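Local coordinates for nucleoprotein (Sendai virus, PDB 6M7D) that coats the viral genomic RNA, six nucleotides to each protein copy, as a helical nucleocapsid that shields it from nucleases and serves as the template for transcription and replication, at residues Trp333-Met337 against Tyr350-Arg354; Leu357-Leu363 against Tyr408-Thr412; Phe269-Ile273 against Leu296-Ile300. All coordinates share one frame; numbering follows the deposited sequence.

Contact 1: Trp333-Met337 against Tyr350-Arg354; sequences WSYAM and YVTGR. With nucleotides of chain B.
The indole of Trp333 meets the side chain of Arg354 through its benzo ring. CZ2 of Trp333 sits over the centre of the guanidinium, 3.5 Å from Arg354 CZ, while CH2 of the same ring touches Arg354 CD. Ring and guanidinium planes are inclined at 39°, so the overlap is tilted, not flat. The opposite face of the guanidinium carries the base of U3 of chain B, with Arg354 NH2 3.4 Å from its C5; the arginine is thus layered between protein and nucleobase. One turn further along the helix, Met337 adds a Met-aromatic contact, its SD 3.8 Å from Tyr350 CD2, and its CG packs against Thr352 CG2.

Hydrogen bonds fix the guanidinium in this layer. NE and NH2 of Arg354 both donate to Val351 O, the NH2 bond (2.6 Å to Val351 O) almost in line with the carbonyl, and NH2 also makes a weak bond to Tyr350 OH. The Tyr350 ring is placed by a chi1 of -176°, opposite the backbone N, and the phosphate of U3 of chain B lies in the ring plane at its edge; Tyr350 OH is 2.8 Å from OP2 of U3 of chain B. Val351 N adds a backbone bond of 3.3 Å to O2' of the same nucleotide.

Outside the two segments, Ser268 OG is hydrogen-bonded to both Tyr350 OH and Trp333 NE1, and Tyr356 OH to Arg354 NH1. Tyr350, Arg354 and Tyr356 are experimentally established RNA-binding residues, and the arrangement is part of the RNA-binding groove of a paramyxovirus nucleoprotein.

Contact 2: Leu357-Leu363 against Tyr408-Thr412; sequences LDMEMFL and YHKPT
Leu363 and Tyr408 meet across the outer end of this contact, and the tyrosine can be followed outward from its backbone. Tyr408 CB lies 3.9 Å from Leu363 CD2. With CG anti to the carbonyl carbon (chi1 -80°), the ring extends beneath that methyl, and Leu363 CD2 is 3.5 Å from Tyr408 CD2. Leu363 CD2 stands 3.8 Å from the centroid of the Tyr408 ring and 25° off the normal, a CH-pi contact over one face, displaced toward the rim. Farther out, CE1, CZ and OH of Tyr408 run past the backbone carbonyl of Leu363, Tyr408 OH remaining 3.8 Å from Leu363 O. The Tyr408 side chain also touches Gln366, Ala367 and Lys370 later in helix 359-370.

At the other end, the ring of Pro411 receives three side chains. Leu357 CD2 lies 3.6 Å from Pro411 CB, the bend in the Met359 chain (chi2 63°) brings CE up to Pro411 CD, and Phe362 CE2 also reaches CD. Phe362 CE2 lies 3.3 Å from His409 O, with the carbonyl oxygen at the phenyl edge, near the ring plane. The hydrogen bond to His409 O comes from Gln366 NE2, outside the two segments. Leu357 CD2, besides touching the proline, also lies over one face of Phe362, near its rim.

No hydrogen bond joins the two segments. Leu357 and the start of helix 359-370, with Asp358 at its N-cap, meet the beginning of the region assigned by similarity to Ntail through apolar and CH-pi contacts; polar fastenings of this irregular segment, such as those to Gln366 and Gly353, are supplied by neighbouring residues.

Contact 3: Phe269-Ile273 against Leu296-Ile300; sequences FMNTI and LRSLI. With nucleotides of chain B.
Phe269 supplies the aromatic part of the interface, its ring touching Leu296, Leu299 and Ile300. A chi1 of 166°, which turns the ring away from the backbone N and beside the carbonyl carbon, brings the phenyl group of helix 267-277 up to helix 290-305. Leu296 CD2 lies at the ring edge, 3.6 Å from Phe269 CD1, and Leu299 CB is equally close to Phe269 CE1. The tip of the ring, Phe269 CZ, reaches Ile300 CG1 at 4.0 Å. Over one face, near its rim, lies Ile273 CD1 from the same helix. Beyond the two segments, Phe324 meets Phe269 in an edge-to-face arrangement.

The remaining contacts are aliphatic, and no hydrogen bond passes from one segment to the other. Leu296 divides its work between two branches: CD2 goes to the phenylalanine, while Leu296 CD1 turns to Thr272 CG2 at 3.5 Å and to Ile273 CG1 at 3.8 Å. Thr272 thus offers its methyl to this helix. The extended Ile273 chain passes obliquely by Ile300, with Ile273 CD1 coming 3.6 Å from Ile300 CG1.

Between the backbones, the short axes approach to 11.4 Å and their N-to-C directions are 123° apart, closer to antiparallel than to parallel. Such a spacing is bridged by side chains alone, and Ile273 and Leu296 have the nearest CA atoms, 7.6 Å apart.

Two helices of the region assigned by similarity to Ncore are thus joined in a largely buried interface, where cohesion comes from van der Waals contact and the exclusion of apolar surface from water.

Overall arrangement
The contacts follow one another along the chain in the order 3, 1, 2. All three lie on the same side of the chain's centre in a helical part of the protein. Contacts 1 and 2 are neighbours, their centres about 7 Å apart, with Gly353 N probably hydrogen-bonded to Thr412 O and Ser334 OG to Asp358 N. Contact 3 lies about 14 Å from contact 1, centre to centre, yet Thr272 and Asn271 touch helix 330-343. Contacts 2 and 3, about 19 Å apart by centres, do not meet. Helix 330-343 thus connects the buried helix pair to the RNA-binding loop, which in turn borders the start of the region assigned by similarity to Ntail.

Contact 1: Trp333-Met337 against Tyr350-Arg354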
loop_
_atom_site.group_PDB
_atom_site.type_symbol
_atom_site.label_atom_id
_atom_site.label_comp_id
_atom_site.label_asym_id
_atom_site.label_seq_id
_atom_site.Cartn_x
_atom_site.Cartn_y
_atom_site.Cartn_z
ATOM N N TRP A 333 -6.935 18.443 -12.456
ATOM C CA TRP A 333 -6.712 18.013 -11.085
ATOM C C TRP A 333 -7.230 19.035 -10.086
ATOM O O TRP A 333 -7.821 18.662 -9.076
ATOM C CB TRP A 333 -5.233 17.745 -10.843
ATOM C CG TRP A 333 -4.928 17.456 -9.413
ATOM C CD1 TRP A 333 -5.123 16.287 -8.764
ATOM C CD2 TRP A 333 -4.395 18.364 -8.450
ATOM N NE1 TRP A 333 -4.736 16.397 -7.460
ATOM C CE2 TRP A 333 -4.281 17.666 -7.242
ATOM C CE3 TRP A 333 -3.994 19.699 -8.496
ATOM C CZ2 TRP A 333 -3.789 18.254 -6.088
ATOM C CZ3 TRP A 333 -3.505 20.276 -7.355
ATOM C CH2 TRP A 333 -3.408 19.558 -6.165
ATOM N N SER A 334 -7.002 20.322 -10.335
ATOM C CA SER A 334 -7.475 21.357 -9.422
ATOM C C SER A 334 -8.988 21.428 -9.418
ATOM O O SER A 334 -9.611 21.590 -8.363
ATOM C CB SER A 334 -6.884 22.703 -9.812
ATOM O OG SER A 334 -5.521 22.580 -10.138
ATOM N N TYR A 335 -9.594 21.301 -10.591
ATOM C CA TYR A 335 -11.039 21.226 -10.674
ATOM C C TYR A 335 -11.567 20.057 -9.862
ATOM O O TYR A 335 -12.466 20.218 -9.028
ATOM C CB TYR A 335 -11.454 21.113 -12.134
ATOM C CG TYR A 335 -12.889 20.752 -12.316
ATOM C CD1 TYR A 335 -13.884 21.682 -12.106
ATOM C CD2 TYR A 335 -13.253 19.469 -12.681
ATOM C CE1 TYR A 335 -15.188 21.347 -12.253
ATOM C CE2 TYR A 335 -14.557 19.129 -12.836
ATOM C CZ TYR A 335 -15.523 20.068 -12.629
ATOM O OH TYR A 335 -16.835 19.717 -12.794
ATOM N N ALA A 336 -11.013 18.869 -10.092
ATOM C CA ALA A 336 -11.435 17.681 -9.372
ATOM C C ALA A 336 -11.176 17.799 -7.882
ATOM O O ALA A 336 -11.923 17.243 -7.085
ATOM C CB ALA A 336 -10.722 16.463 -9.939
ATOM N N MET A 337 -10.135 18.523 -7.484
ATOM C CA MET A 337 -9.846 18.696 -6.070
ATOM C C MET A 337 -10.863 19.606 -5.412
ATOM O O MET A 337 -11.247 19.381 -4.263
ATOM C CB MET A 337 -8.437 19.249 -5.878
ATOM C CG MET A 337 -7.344 18.213 -5.902
ATOM S SD MET A 337 -7.744 16.676 -5.064
ATOM C CE MET A 337 -7.990 15.573 -6.446
ATOM N N TYR A 350 -6.705 15.757 2.369
ATOM C CA TYR A 350 -5.740 15.482 1.321
ATOM C C TYR A 350 -4.999 16.756 0.957
ATOM O O TYR A 350 -5.599 17.822 0.827
ATOM C CB TYR A 350 -6.463 14.924 0.104
ATOM C CG TYR A 350 -5.577 14.514 -1.033
ATOM C CD1 TYR A 350 -4.709 13.450 -0.905
ATOM C CD2 TYR A 350 -5.631 15.176 -2.245
ATOM C CE1 TYR A 350 -3.913 13.068 -1.938
ATOM C CE2 TYR A 350 -4.841 14.794 -3.288
ATOM C CZ TYR A 350 -3.983 13.739 -3.127
ATOM O OH TYR A 350 -3.183 13.356 -4.165
ATOM N N VAL A 351 -3.685 16.646 0.786
ATOM C CA VAL A 351 -2.857 17.812 0.503
ATOM C C VAL A 351 -3.140 18.239 -0.933
ATOM O O VAL A 351 -2.697 17.605 -1.888
ATOM C CB VAL A 351 -1.372 17.533 0.734
ATOM C CG1 VAL A 351 -0.541 18.683 0.214
ATOM C CG2 VAL A 351 -1.111 17.319 2.200
ATOM N N THR A 352 -3.904 19.315 -1.082
ATOM C CA THR A 352 -4.160 19.935 -2.368
ATOM C C THR A 352 -3.438 21.261 -2.522
ATOM O O THR A 352 -3.517 21.873 -3.585
ATOM C CB THR A 352 -5.665 20.139 -2.576
ATOM O OG1 THR A 352 -6.168 21.051 -1.599
ATOM C CG2 THR A 352 -6.397 18.841 -2.435
ATOM N N GLY A 353 -2.721 21.708 -1.497
ATOM C CA GLY A 353 -1.996 22.951 -1.607
ATOM C C GLY A 353 -0.655 22.702 -2.251
ATOM O O GLY A 353 0.313 22.325 -1.591
ATOM N N ARG A 354 -0.597 22.922 -3.556
ATOM C CA ARG A 354 0.555 22.587 -4.370
ATOM C C ARG A 354 0.826 23.738 -5.320
ATOM O O ARG A 354 -0.049 24.558 -5.594
ATOM C CB ARG A 354 0.326 21.287 -5.146
ATOM C CG ARG A 354 0.001 20.134 -4.240
ATOM C CD ARG A 354 -0.223 18.866 -4.976
ATOM N NE ARG A 354 -0.901 17.903 -4.127
ATOM C CZ ARG A 354 -1.106 16.635 -4.445
ATOM N NH1 ARG A 354 -0.680 16.160 -5.599
ATOM N NH2 ARG A 354 -1.734 15.845 -3.600
ATOM P P U B 3 -0.749 10.928 -3.018
ATOM O OP1 U B 3 -1.725 9.896 -3.397
ATOM O OP2 U B 3 -0.713 12.197 -3.753
ATOM O "O5'" U B 3 -0.963 11.223 -1.481
ATOM C "C5'" U B 3 -0.544 10.291 -0.502
ATOM C "C4'" U B 3 -0.377 10.947 0.840
ATOM O "O4'" U B 3 0.660 11.962 0.766
ATOM C "C3'" U B 3 -1.623 11.646 1.360
ATOM O "O3'" U B 3 -1.695 11.480 2.769
ATOM C "C2'" U B 3 -1.360 13.109 1.029
ATOM O "O2'" U B 3 -2.050 14.022 1.848
ATOM C "C1'" U B 3 0.148 13.199 1.212
ATOM N N1 U B 3 0.766 14.279 0.427
ATOM C C2 U B 3 1.563 15.192 1.071
ATOM O O2 U B 3 1.811 15.134 2.255
ATOM N N3 U B 3 2.073 16.177 0.279
ATOM C C4 U B 3 1.856 16.348 -1.067
ATOM O O4 U B 3 2.386 17.289 -1.654
ATOM C C5 U B 3 1.017 15.366 -1.662
ATOM C C6 U B 3 0.512 14.401 -0.909
ATOM P P U B 4 -2.604 10.320 3.386
ATOM O OP1 U B 4 -2.304 10.248 4.827
ATOM O OP2 U B 4 -2.492 9.133 2.526
ATOM O "O5'" U B 4 -4.082 10.853 3.204
ATOM C "C5'" U B 4 -4.572 11.918 3.993
ATOM C "C4'" U B 4 -6.061 12.067 3.848
ATOM O "O4'" U B 4 -6.409 12.319 2.469
ATOM C "C3'" U B 4 -6.906 10.863 4.190
ATOM O "O3'" U B 4 -7.027 10.626 5.576
ATOM C "C2'" U B 4 -8.218 11.224 3.527
ATOM O "O2'" U B 4 -8.866 12.230 4.281
ATOM C "C1'" U B 4 -7.725 11.867 2.236
ATOM N N1 U B 4 -7.743 10.948 1.075
ATOM C C2 U B 4 -8.960 10.604 0.509
ATOM O O2 U B 4 -10.036 10.971 0.912
ATOM N N3 U B 4 -8.904 9.776 -0.567
ATOM C C4 U B 4 -7.776 9.271 -1.135
ATOM O O4 U B 4 -7.896 8.538 -2.104
ATOM C C5 U B 4 -6.559 9.669 -0.513
ATOM C C6 U B 4 -6.579 10.475 0.543
#

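Contact 2: Leu357-Leu363 against Tyr408-Thr412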
loop_
_atom_site.group_PDB
_atom_site.type_symbol
_atom_site.label_atom_id
_atom_site.label_comp_id
_atom_site.label_asym_id
_atom_site.label_seq_id
_atom_site.Cartn_x
_atom_site.Cartn_y
_atom_site.Cartn_z
ATOM N N LEU A 357 -1.559 23.953 -8.239
ATOM C CA LEU A 357 -2.993 24.052 -8.025
ATOM C C LEU A 357 -3.509 25.298 -8.721
ATOM O O LEU A 357 -3.243 26.420 -8.283
ATOM C CB LEU A 357 -3.330 24.089 -6.541
ATOM C CG LEU A 357 -4.829 24.267 -6.295
ATOM C CD1 LEU A 357 -5.562 22.950 -6.383
ATOM C CD2 LEU A 357 -5.073 24.913 -4.973
ATOM N N ASP A 358 -4.229 25.103 -9.817
ATOM C CA ASP A 358 -4.908 26.190 -10.502
ATOM C C ASP A 358 -6.022 26.665 -9.590
ATOM O O ASP A 358 -7.053 26.009 -9.455
ATOM C CB ASP A 358 -5.440 25.710 -11.848
ATOM C CG ASP A 358 -5.889 26.841 -12.739
ATOM O OD1 ASP A 358 -5.919 27.997 -12.276
ATOM O OD2 ASP A 358 -6.207 26.574 -13.915
ATOM N N MET A 359 -5.808 27.801 -8.933
ATOM C CA MET A 359 -6.764 28.262 -7.939
ATOM C C MET A 359 -8.119 28.566 -8.555
ATOM O O MET A 359 -9.147 28.401 -7.897
ATOM C CB MET A 359 -6.223 29.491 -7.222
ATOM C CG MET A 359 -6.873 29.721 -5.884
ATOM S SD MET A 359 -6.551 28.370 -4.742
ATOM C CE MET A 359 -7.899 28.601 -3.595
ATOM N N GLU A 360 -8.150 28.997 -9.812
ATOM C CA GLU A 360 -9.436 29.275 -10.432
ATOM C C GLU A 360 -10.156 27.988 -10.792
ATOM O O GLU A 360 -11.378 27.906 -10.670
ATOM C CB GLU A 360 -9.259 30.163 -11.662
ATOM C CG GLU A 360 -8.740 31.567 -11.369
ATOM C CD GLU A 360 -9.020 32.060 -9.949
ATOM O OE1 GLU A 360 -10.200 32.115 -9.540
ATOM O OE2 GLU A 360 -8.047 32.409 -9.241
ATOM N N MET A 361 -9.420 26.957 -11.202
ATOM C CA MET A 361 -10.048 25.664 -11.437
ATOM C C MET A 361 -10.464 25.011 -10.128
ATOM O O MET A 361 -11.504 24.357 -10.058
ATOM C CB MET A 361 -9.107 24.760 -12.224
ATOM C CG MET A 361 -9.075 25.068 -13.697
ATOM S SD MET A 361 -10.701 25.100 -14.443
ATOM C CE MET A 361 -10.856 26.837 -14.830
ATOM N N PHE A 362 -9.675 25.203 -9.077
ATOM C CA PHE A 362 -10.040 24.717 -7.755
ATOM C C PHE A 362 -11.341 25.348 -7.277
ATOM O O PHE A 362 -12.284 24.651 -6.877
ATOM C CB PHE A 362 -8.898 25.017 -6.789
ATOM C CG PHE A 362 -9.079 24.440 -5.426
ATOM C CD1 PHE A 362 -9.177 23.079 -5.244
ATOM C CD2 PHE A 362 -9.129 25.259 -4.322
ATOM C CE1 PHE A 362 -9.335 22.553 -3.993
ATOM C CE2 PHE A 362 -9.285 24.730 -3.074
ATOM C CZ PHE A 362 -9.390 23.375 -2.911
ATOM N N LEU A 363 -11.410 26.678 -7.324
ATOM C CA LEU A 363 -12.606 27.379 -6.892
ATOM C C LEU A 363 -13.781 27.105 -7.810
ATOM O O LEU A 363 -14.922 27.082 -7.350
ATOM C CB LEU A 363 -12.329 28.874 -6.811
ATOM C CG LEU A 363 -11.325 29.270 -5.738
ATOM C CD1 LEU A 363 -11.226 30.763 -5.660
ATOM C CD2 LEU A 363 -11.717 28.681 -4.412
ATOM N N TYR A 408 -15.450 29.035 0.738
ATOM C CA TYR A 408 -14.636 28.100 -0.018
ATOM C C TYR A 408 -13.701 27.362 0.922
ATOM O O TYR A 408 -13.347 27.861 1.992
ATOM C CB TYR A 408 -13.822 28.817 -1.096
ATOM C CG TYR A 408 -14.599 29.137 -2.349
ATOM C CD1 TYR A 408 -15.505 28.235 -2.883
ATOM C CD2 TYR A 408 -14.436 30.357 -2.990
ATOM C CE1 TYR A 408 -16.211 28.531 -4.025
ATOM C CE2 TYR A 408 -15.138 30.662 -4.131
ATOM C CZ TYR A 408 -16.024 29.747 -4.644
ATOM O OH TYR A 408 -16.723 30.060 -5.785
ATOM N N HIS A 409 -13.305 26.167 0.509
ATOM C CA HIS A 409 -12.331 25.365 1.228
ATOM C C HIS A 409 -10.938 25.816 0.828
ATOM O O HIS A 409 -10.637 25.927 -0.362
ATOM C CB HIS A 409 -12.507 23.881 0.916
ATOM C CG HIS A 409 -13.827 23.327 1.345
ATOM N ND1 HIS A 409 -14.100 22.982 2.648
ATOM C CD2 HIS A 409 -14.951 23.060 0.641
ATOM C CE1 HIS A 409 -15.337 22.528 2.731
ATOM N NE2 HIS A 409 -15.875 22.563 1.526
ATOM N N LYS A 410 -10.112 26.085 1.803
ATOM C CA LYS A 410 -8.746 26.427 1.455
ATOM C C LYS A 410 -7.973 25.158 1.114
ATOM O O LYS A 410 -8.161 24.127 1.762
ATOM C CB LYS A 410 -8.062 27.163 2.602
ATOM C CG LYS A 410 -8.801 28.397 3.078
ATOM C CD LYS A 410 -9.189 29.292 1.916
ATOM C CE LYS A 410 -10.647 29.720 2.008
ATOM N NZ LYS A 410 -11.089 30.473 0.803
ATOM N N PRO A 411 -7.124 25.196 0.090
ATOM C CA PRO A 411 -6.335 24.009 -0.256
ATOM C C PRO A 411 -5.454 23.568 0.904
ATOM O O PRO A 411 -4.715 24.362 1.486
ATOM C CB PRO A 411 -5.506 24.472 -1.458
ATOM C CG PRO A 411 -5.618 25.949 -1.480
ATOM C CD PRO A 411 -6.928 26.286 -0.875
ATOM N N THR A 412 -5.552 22.285 1.240
ATOM C CA THR A 412 -4.804 21.734 2.359
ATOM C C THR A 412 -3.326 21.648 2.010
ATOM O O THR A 412 -2.955 21.107 0.965
ATOM C CB THR A 412 -5.347 20.355 2.726
ATOM O OG1 THR A 412 -6.734 20.462 3.056
ATOM C CG2 THR A 412 -4.601 19.774 3.911
#

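Contact 3: Phe269-Ile273 against Leu296-Ile300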
loop_
_atom_site.group_PDB
_atom_site.type_symbol
_atom_site.label_atom_id
_atom_site.label_comp_id
_atom_site.label_asym_id
_atom_site.label_seq_id
_atom_site.Cartn_x
_atom_site.Cartn_y
_atom_site.Cartn_z
ATOM N N PHE A 269 -4.694 10.789 -9.151
ATOM C CA PHE A 269 -5.178 10.265 -10.420
ATOM C C PHE A 269 -6.566 9.659 -10.267
ATOM O O PHE A 269 -7.483 9.961 -11.040
ATOM C CB PHE A 269 -4.171 9.242 -10.949
ATOM C CG PHE A 269 -4.682 8.390 -12.056
ATOM C CD1 PHE A 269 -4.895 8.915 -13.309
ATOM C CD2 PHE A 269 -4.930 7.051 -11.851
ATOM C CE1 PHE A 269 -5.356 8.132 -14.322
ATOM C CE2 PHE A 269 -5.391 6.267 -12.863
ATOM C CZ PHE A 269 -5.599 6.804 -14.101
ATOM N N MET A 270 -6.740 8.815 -9.254
ATOM C CA MET A 270 -8.028 8.182 -9.019
ATOM C C MET A 270 -9.089 9.216 -8.684
ATOM O O MET A 270 -10.206 9.172 -9.210
ATOM C CB MET A 270 -7.906 7.155 -7.895
ATOM C CG MET A 270 -6.869 6.076 -8.121
ATOM S SD MET A 270 -7.114 5.075 -9.597
ATOM C CE MET A 270 -8.824 4.622 -9.412
ATOM N N ASN A 271 -8.754 10.161 -7.811
ATOM C CA ASN A 271 -9.739 11.140 -7.383
ATOM C C ASN A 271 -9.995 12.168 -8.463
ATOM O O ASN A 271 -11.076 12.751 -8.517
ATOM C CB ASN A 271 -9.289 11.801 -6.088
ATOM C CG ASN A 271 -9.411 10.879 -4.910
ATOM O OD1 ASN A 271 -8.465 10.682 -4.165
ATOM N ND2 ASN A 271 -10.577 10.292 -4.743
ATOM N N THR A 272 -8.991 12.401 -9.309
ATOM C CA THR A 272 -9.193 13.319 -10.456
ATOM C C THR A 272 -10.237 12.684 -11.381
ATOM O O THR A 272 -11.138 13.397 -11.821
ATOM C CB THR A 272 -7.873 13.603 -11.180
ATOM O OG1 THR A 272 -7.002 14.218 -10.233
ATOM C CG2 THR A 272 -8.043 14.508 -12.380
ATOM N N ILE A 273 -10.128 11.377 -11.629
ATOM C CA ILE A 273 -11.109 10.665 -12.500
ATOM C C ILE A 273 -12.488 10.682 -11.832
ATOM O O ILE A 273 -13.477 10.995 -12.518
ATOM C CB ILE A 273 -10.646 9.219 -12.763
ATOM C CG1 ILE A 273 -9.293 9.166 -13.475
ATOM C CG2 ILE A 273 -11.710 8.434 -13.514
ATOM C CD1 ILE A 273 -8.710 7.778 -13.569
ATOM N N LEU A 296 -5.585 12.560 -19.137
ATOM C CA LEU A 296 -6.151 11.566 -18.239
ATOM C C LEU A 296 -6.693 10.361 -18.986
ATOM O O LEU A 296 -6.702 9.260 -18.441
ATOM C CB LEU A 296 -7.252 12.186 -17.392
ATOM C CG LEU A 296 -6.914 12.556 -15.954
ATOM C CD1 LEU A 296 -8.144 12.366 -15.131
ATOM C CD2 LEU A 296 -5.789 11.731 -15.414
ATOM N N ARG A 297 -7.176 10.580 -20.213
ATOM C CA ARG A 297 -7.684 9.459 -21.048
ATOM C C ARG A 297 -6.516 8.517 -21.359
ATOM O O ARG A 297 -6.698 7.291 -21.249
ATOM C CB ARG A 297 -8.263 10.000 -22.357
ATOM C CG ARG A 297 -9.645 10.620 -22.224
ATOM C CD ARG A 297 -10.112 11.226 -23.534
ATOM N NE ARG A 297 -9.750 10.389 -24.668
ATOM C CZ ARG A 297 -10.393 9.283 -25.024
ATOM N NH1 ARG A 297 -11.439 8.872 -24.330
ATOM N NH2 ARG A 297 -9.986 8.591 -26.073
ATOM N N SER A 298 -5.375 9.085 -21.759
ATOM C CA SER A 298 -4.148 8.303 -22.064
ATOM C C SER A 298 -3.646 7.623 -20.785
ATOM O O SER A 298 -3.241 6.452 -20.861
ATOM C CB SER A 298 -3.088 9.181 -22.675
ATOM O OG SER A 298 -2.569 10.093 -21.721
ATOM N N LEU A 299 -3.710 8.335 -19.655
ATOM C CA LEU A 299 -3.254 7.805 -18.342
ATOM C C LEU A 299 -4.098 6.585 -17.966
ATOM O O LEU A 299 -3.523 5.605 -17.468
ATOM C CB LEU A 299 -3.397 8.904 -17.286
ATOM C CG LEU A 299 -2.188 9.820 -17.125
ATOM C CD1 LEU A 299 -2.338 10.688 -15.889
ATOM C CD2 LEU A 299 -0.907 9.006 -17.050
ATOM N N ILE A 300 -5.407 6.641 -18.222
ATOM C CA ILE A 300 -6.314 5.496 -17.912
ATOM C C ILE A 300 -5.869 4.288 -18.745
ATOM O O ILE A 300 -5.818 3.178 -18.187
ATOM C CB ILE A 300 -7.786 5.873 -18.167
ATOM C CG1 ILE A 300 -8.350 6.725 -17.028
ATOM C CG2 ILE A 300 -8.627 4.630 -18.408
ATOM C CD1 ILE A 300 -9.771 7.182 -17.246
ATOM P P U B 4 -2.604 10.320 3.386
ATOM O OP1 U B 4 -2.304 10.248 4.827
ATOM O OP2 U B 4 -2.492 9.133 2.526
ATOM O "O5'" U B 4 -4.082 10.853 3.204
ATOM C "C5'" U B 4 -4.572 11.918 3.993
ATOM C "C4'" U B 4 -6.061 12.067 3.848
ATOM O "O4'" U B 4 -6.409 12.319 2.469
ATOM C "C3'" U B 4 -6.906 10.863 4.190
ATOM O "O3'" U B 4 -7.027 10.626 5.576
ATOM C "C2'" U B 4 -8.218 11.224 3.527
ATOM O "O2'" U B 4 -8.866 12.230 4.281
ATOM C "C1'" U B 4 -7.725 11.867 2.236
ATOM N N1 U B 4 -7.743 10.948 1.075
ATOM C C2 U B 4 -8.960 10.604 0.509
ATOM O O2 U B 4 -10.036 10.971 0.912
ATOM N N3 U B 4 -8.904 9.776 -0.567
ATOM C C4 U B 4 -7.776 9.271 -1.135
ATOM O O4 U B 4 -7.896 8.538 -2.104
ATOM C C5 U B 4 -6.559 9.669 -0.513
ATOM C C6 U B 4 -6.579 10.475 0.543
#